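Local coordinates for tRNA (adenine(58)-N(1))-methyltransferase catalytic subunit TRM61 C-terminal domain-containing protein (PDB 1YB2) that probably transfers methyl groups from S-adenosyl-L-methionine to RNA, perhaps to N1 of adenine 58 in tRNA, at residues L115-G120 and D181-D186; V206-L211 and A260-A265. All blocks are in the same frame, centred on the assembly; numbering follows the deposited sequence.

Overall arrangement
Contacts 1 and 2 lie in the same seven-stranded mixed sheet of the methyltransferase domain, their centres about 10 Å apart. They follow one another along the chain: contact 1 joins strands 113-117 and 180-185, contact 2 joins strands 205-211 and 258-267. The inner strands 180-185 and 205-211 are themselves neighbours, probably hydrogen-bonded through Thr-208 to Val-183 and Ala-185, so the four strands run side by side. Contact 1 is parallel and lies at the predicted S-adenosyl-L-methionine site; contact 2 is where the sheet turns antiparallel. Strand 258-267 also pairs with 229-242, and its Phe-261 packs on Ile-242 of the second subunit.

Contact 1. Residues L115-G120 and D181-D186; sequences LEVGVG and DAVIAD
The peptide planes of 115-117 and 182-185 meet edge to edge, and the side chains stand on the two faces: Leu-115, Val-117, Val-183 and Ala-185 on one, Glu-116 and Ile-184 on the other. Leu-115 O accepts Ile-184 N at 2.9 Å and Val-117 O accepts Asp-186 N at 2.8 Å. In the other direction, Leu-115 N reaches Ala-182 O at 3.0 Å, and Val-117 N binds Ile-184 O. These four bonds zip together the two central parallel strands of the Rossmann-like sheet of class I methyltransferases. CA-H groups of Val-183, Glu-116 and Ala-185 lean on the same carbonyl oxygens, so each of Leu-115 O, Ile-184 O and Val-117 O is held by an N-H and approached by a CA as well.

The Leu-115 face is a buried apolar layer, where Leu-115 CB lies 4.2 Å from Val-183 CG2 and Val-117 CB stands level with Ala-185 CB. On the other, Glu-116 and Ile-184 both pack on Met-124 of helix 123-132. With CG anti to the backbone N (chi1 179°) and the chain straight beyond it, Glu-116 passes Ile-184 O through its methylenes and delivers OE1 to a hydrogen bond with Ser-125 OG.

Beyond the paired strands, the chain enters the glycine-rich turn that in this family lines the S-adenosyl-L-methionine pocket. Val-119 N is hydrogen-bonded to Glu-142, which, like Asp-186, is a predicted cofactor ligand. Gly-118 has backbone angles that suit a glycine (phi 91°), and its CA passes 3.6 Å from Asp-186 O, leaving no room there for a side chain. On the Glu-116/Ile-184 face a water bridges the strands, within donating distance of Gly-118 O (2.7 Å) and Ile-184 O (2.9 Å), its two protons shared among more acceptors than they can serve.

Contact 2. Residues V206-L211 and A260-A265; sequences VATFYL and AFITFA
Thr-208 and Phe-264 rise together from one face of the sheet, and the threonine uses both branches. OG1 comes 3.3 Å from Phe-264 CD2, approaching the ring obliquely. A chi1 of -61° sets OG1 beside the backbone N and leaves CG2 anti to it, where CG2 reaches along to Phe-264 CE2 and also meets Ile-262 CG2 at 3.6 Å. Ile-262 in turn stands alongside Tyr-210: its CG2 is over one face of the tyrosine ring, while CG1 touches CE2 at 3.6 Å. At the far end of this row Val-206 CG1 abuts the edge of the Phe-264 ring.

The backbones beneath are antiparallel. Ala-207, Phe-209 and Leu-211 form hydrogen-bonded pairs with Ala-265, Thr-263 and Phe-261, each pair closed by two N-H to O bonds, as in Phe-209 N to Thr-263 O at 2.8 Å. Here strand 258-267 slips in antiparallel between 205-211 and 229-242, the reversed strand by which class I methyltransferases depart from a plain Rossmann fold.

Those hydrogen-bonded pairs also carry the opposite face, packed partly by helix 214-223. Phe-209 presents its ring edge to Thr-263 O and Ala-265 CB, and its CB lies 4.2 Å from Thr-263 CB. Thr-263 OG1 is hydrogen-bonded to Thr-234 OG1 of strand 229-242. Leu-211 and Phe-261 meet through their CB atoms, but the phenyl ring turns from strand 205-211 to pack on Ile-242 of the second subunit. Leu-211 O lies in the plane of that ring at its edge, 3.8 Å from Phe-261 CD2.

Contact 1. Residues L115-G120 and D181-D186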
loop_
_atom_site.group_PDB
_atom_site.type_symbol
_atom_site.label_atom_id
_atom_site.label_comp_id
_atom_site.label_asym_id
_atom_site.label_seq_id
_atom_site.Cartn_x
_atom_site.Cartn_y
_atom_site.Cartn_z
ATOM N N LEU A 115 -0.770 -7.374 14.467
ATOM C CA LEU A 115 0.401 -8.015 15.043
ATOM C C LEU A 115 1.517 -7.987 14.000
ATOM O O LEU A 115 1.323 -8.433 12.867
ATOM C CB LEU A 115 0.084 -9.473 15.437
ATOM C CG LEU A 115 1.270 -10.267 16.008
ATOM C CD1 LEU A 115 1.714 -9.642 17.327
ATOM C CD2 LEU A 115 0.893 -11.730 16.219
ATOM N N GLU A 116 2.673 -7.444 14.377
ATOM C CA GLU A 116 3.836 -7.445 13.515
ATOM C C GLU A 116 4.951 -8.266 14.170
ATOM O O GLU A 116 5.449 -7.915 15.248
ATOM C CB GLU A 116 4.273 -5.996 13.245
ATOM C CG GLU A 116 5.480 -5.838 12.372
ATOM C CD GLU A 116 5.852 -4.367 12.134
ATOM O OE1 GLU A 116 5.419 -3.487 12.916
ATOM O OE2 GLU A 116 6.601 -4.093 11.167
ATOM N N VAL A 117 5.335 -9.354 13.507
ATOM C CA VAL A 117 6.359 -10.273 13.980
ATOM C C VAL A 117 7.631 -10.018 13.165
ATOM O O VAL A 117 7.688 -10.316 11.962
ATOM C CB VAL A 117 5.882 -11.743 13.869
ATOM C CG1 VAL A 117 6.889 -12.691 14.465
ATOM C CG2 VAL A 117 4.511 -11.913 14.557
ATOM N N GLY A 118 8.629 -9.428 13.819
ATOM C CA GLY A 118 9.843 -8.965 13.145
ATOM C C GLY A 118 9.653 -7.525 12.721
ATOM O O GLY A 118 8.771 -7.216 11.924
ATOM N N VAL A 119 10.475 -6.638 13.259
ATOM C CA VAL A 119 10.273 -5.216 13.058
ATOM C C VAL A 119 11.123 -4.591 11.926
ATOM O O VAL A 119 10.696 -3.618 11.309
ATOM C CB VAL A 119 10.441 -4.437 14.401
ATOM C CG1 VAL A 119 11.898 -4.319 14.780
ATOM C CG2 VAL A 119 9.765 -3.074 14.325
ATOM N N GLY A 120 12.298 -5.156 11.638
ATOM C CA GLY A 120 13.239 -4.521 10.692
ATOM C C GLY A 120 13.646 -3.125 11.139
ATOM O O GLY A 120 14.004 -2.923 12.300
ATOM N N ASP A 181 -6.442 -8.659 13.963
ATOM C CA ASP A 181 -7.179 -8.482 12.716
ATOM C C ASP A 181 -6.308 -8.746 11.497
ATOM O O ASP A 181 -6.829 -8.913 10.399
ATOM C CB ASP A 181 -7.745 -7.061 12.626
ATOM C CG ASP A 181 -8.821 -6.796 13.656
ATOM O OD1 ASP A 181 -9.814 -7.538 13.664
ATOM O OD2 ASP A 181 -8.678 -5.842 14.447
ATOM N N ALA A 182 -4.983 -8.748 11.695
ATOM C CA ALA A 182 -3.998 -8.933 10.622
ATOM C C ALA A 182 -2.673 -9.266 11.270
ATOM O O ALA A 182 -2.373 -8.803 12.377
ATOM C CB ALA A 182 -3.843 -7.660 9.770
ATOM N N VAL A 183 -1.895 -10.083 10.575
ATOM C CA VAL A 183 -0.541 -10.413 10.991
ATOM C C VAL A 183 0.388 -10.109 9.838
ATOM O O VAL A 183 0.115 -10.456 8.676
ATOM C CB VAL A 183 -0.357 -11.883 11.399
ATOM C CG1 VAL A 183 1.116 -12.169 11.719
ATOM C CG2 VAL A 183 -1.260 -12.226 12.603
ATOM N N ILE A 184 1.474 -9.418 10.168
ATOM C CA ILE A 184 2.513 -9.128 9.204
ATOM C C ILE A 184 3.809 -9.695 9.761
ATOM O O ILE A 184 4.255 -9.300 10.853
ATOM C CB ILE A 184 2.591 -7.605 8.919
ATOM C CG1 ILE A 184 1.332 -7.179 8.143
ATOM C CG2 ILE A 184 3.868 -7.297 8.114
ATOM C CD1 ILE A 184 0.809 -5.819 8.474
ATOM N N ALA A 185 4.397 -10.643 9.024
ATOM C CA ALA A 185 5.555 -11.402 9.501
ATOM C C ALA A 185 6.786 -11.283 8.603
ATOM O O ALA A 185 6.730 -11.561 7.400
ATOM C CB ALA A 185 5.177 -12.865 9.689
ATOM N N ASP A 186 7.901 -10.889 9.214
ATOM C CA ASP A 186 9.175 -10.771 8.533
ATOM C C ASP A 186 10.201 -11.399 9.463
ATOM O O ASP A 186 10.940 -10.709 10.159
ATOM C CB ASP A 186 9.476 -9.293 8.251
ATOM C CG ASP A 186 10.761 -9.079 7.445
ATOM O OD1 ASP A 186 11.325 -10.038 6.856
ATOM O OD2 ASP A 186 11.209 -7.916 7.418
HETATM O O HOH W 1 6.747 -7.900 10.307
#

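Contact 2. Residues V206-L211 and A260-A265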
loop_
_atom_site.group_PDB
_atom_site.type_symbol
_atom_site.label_atom_id
_atom_site.label_comp_id
_atom_site.label_asym_id
_atom_site.label_seq_id
_atom_site.Cartn_x
_atom_site.Cartn_y
_atom_site.Cartn_z
ATOM N N VAL A 206 -6.191 -12.102 7.601
ATOM C CA VAL A 206 -5.100 -12.410 6.668
ATOM C C VAL A 206 -3.732 -12.227 7.310
ATOM O O VAL A 206 -3.501 -11.253 8.042
ATOM C CB VAL A 206 -5.207 -11.518 5.403
ATOM C CG1 VAL A 206 -3.974 -11.680 4.500
ATOM C CG2 VAL A 206 -6.479 -11.879 4.622
ATOM N N ALA A 207 -2.823 -13.142 7.005
ATOM C CA ALA A 207 -1.429 -13.044 7.412
ATOM C C ALA A 207 -0.590 -12.822 6.175
ATOM O O ALA A 207 -0.818 -13.457 5.125
ATOM C CB ALA A 207 -0.972 -14.323 8.131
ATOM N N THR A 208 0.372 -11.923 6.292
ATOM C CA THR A 208 1.280 -11.615 5.187
ATOM C C THR A 208 2.679 -12.012 5.628
ATOM O O THR A 208 3.131 -11.558 6.688
ATOM C CB THR A 208 1.253 -10.101 4.833
ATOM O OG1 THR A 208 -0.072 -9.733 4.426
ATOM C CG2 THR A 208 2.195 -9.800 3.696
ATOM N N PHE A 209 3.355 -12.843 4.828
ATOM C CA PHE A 209 4.697 -13.322 5.157
ATOM C C PHE A 209 5.681 -12.800 4.127
ATOM O O PHE A 209 5.446 -12.990 2.939
ATOM C CB PHE A 209 4.768 -14.859 5.119
ATOM C CG PHE A 209 3.884 -15.542 6.114
ATOM C CD1 PHE A 209 2.564 -15.859 5.793
ATOM C CD2 PHE A 209 4.378 -15.882 7.368
ATOM C CE1 PHE A 209 1.738 -16.505 6.722
ATOM C CE2 PHE A 209 3.559 -16.525 8.305
ATOM C CZ PHE A 209 2.229 -16.819 7.978
ATOM N N TYR A 210 6.769 -12.174 4.579
ATOM C CA TYR A 210 7.827 -11.671 3.688
ATOM C C TYR A 210 9.022 -12.598 3.796
ATOM O O TYR A 210 9.490 -12.846 4.906
ATOM C CB TYR A 210 8.260 -10.252 4.090
ATOM C CG TYR A 210 7.306 -9.188 3.655
ATOM C CD1 TYR A 210 6.178 -8.869 4.428
ATOM C CD2 TYR A 210 7.513 -8.479 2.464
ATOM C CE1 TYR A 210 5.273 -7.865 4.028
ATOM C CE2 TYR A 210 6.599 -7.464 2.054
ATOM C CZ TYR A 210 5.491 -7.177 2.845
ATOM O OH TYR A 210 4.591 -6.206 2.457
ATOM N N LEU A 211 9.469 -13.149 2.657
ATOM C CA LEU A 211 10.624 -14.047 2.592
ATOM C C LEU A 211 11.622 -13.518 1.542
ATOM O O LEU A 211 11.217 -12.861 0.583
ATOM C CB LEU A 211 10.203 -15.487 2.247
ATOM C CG LEU A 211 9.589 -16.419 3.307
ATOM C CD1 LEU A 211 10.486 -16.536 4.532
ATOM C CD2 LEU A 211 8.153 -16.001 3.700
ATOM N N ALA A 260 11.389 -9.282 -3.261
ATOM C CA ALA A 260 10.660 -9.838 -2.112
ATOM C C ALA A 260 9.721 -10.957 -2.561
ATOM O O ALA A 260 9.162 -10.912 -3.670
ATOM C CB ALA A 260 9.866 -8.764 -1.411
ATOM N N PHE A 261 9.552 -11.953 -1.697
ATOM C CA PHE A 261 8.586 -13.019 -1.929
ATOM C C PHE A 261 7.514 -12.874 -0.857
ATOM O O PHE A 261 7.805 -12.970 0.335
ATOM C CB PHE A 261 9.274 -14.379 -1.870
ATOM C CG PHE A 261 10.234 -14.621 -3.016
ATOM C CD1 PHE A 261 9.850 -15.392 -4.109
ATOM C CD2 PHE A 261 11.496 -14.034 -3.024
ATOM C CE1 PHE A 261 10.714 -15.599 -5.179
ATOM C CE2 PHE A 261 12.374 -14.241 -4.093
ATOM C CZ PHE A 261 11.973 -15.027 -5.172
ATOM N N ILE A 262 6.290 -12.586 -1.282
ATOM C CA ILE A 262 5.234 -12.223 -0.346
ATOM C C ILE A 262 4.106 -13.240 -0.428
ATOM O O ILE A 262 3.505 -13.425 -1.490
ATOM C CB ILE A 262 4.697 -10.811 -0.620
ATOM C CG1 ILE A 262 5.863 -9.791 -0.645
ATOM C CG2 ILE A 262 3.626 -10.435 0.425
ATOM C CD1 ILE A 262 5.484 -8.447 -1.315
ATOM N N THR A 263 3.843 -13.909 0.692
ATOM C CA THR A 263 2.789 -14.929 0.786
ATOM C C THR A 263 1.613 -14.382 1.605
ATOM O O THR A 263 1.803 -13.831 2.695
ATOM C CB THR A 263 3.334 -16.220 1.449
ATOM O OG1 THR A 263 4.306 -16.815 0.591
ATOM C CG2 THR A 263 2.206 -17.251 1.750
ATOM N N PHE A 264 0.407 -14.510 1.063
ATOM C CA PHE A 264 -0.822 -14.175 1.788
ATOM C C PHE A 264 -1.601 -15.443 2.122
ATOM O O PHE A 264 -1.748 -16.323 1.276
ATOM C CB PHE A 264 -1.724 -13.269 0.942
ATOM C CG PHE A 264 -1.086 -11.975 0.546
ATOM C CD1 PHE A 264 -0.502 -11.827 -0.716
ATOM C CD2 PHE A 264 -1.045 -10.903 1.444
ATOM C CE1 PHE A 264 0.104 -10.616 -1.096
ATOM C CE2 PHE A 264 -0.440 -9.678 1.077
ATOM C CZ PHE A 264 0.128 -9.538 -0.192
ATOM N N ALA A 265 -2.129 -15.508 3.339
ATOM C CA ALA A 265 -2.911 -16.656 3.798
ATOM C C ALA A 265 -4.081 -16.163 4.649
ATOM O O ALA A 265 -3.969 -15.138 5.347
ATOM C CB ALA A 265 -2.019 -17.615 4.599
#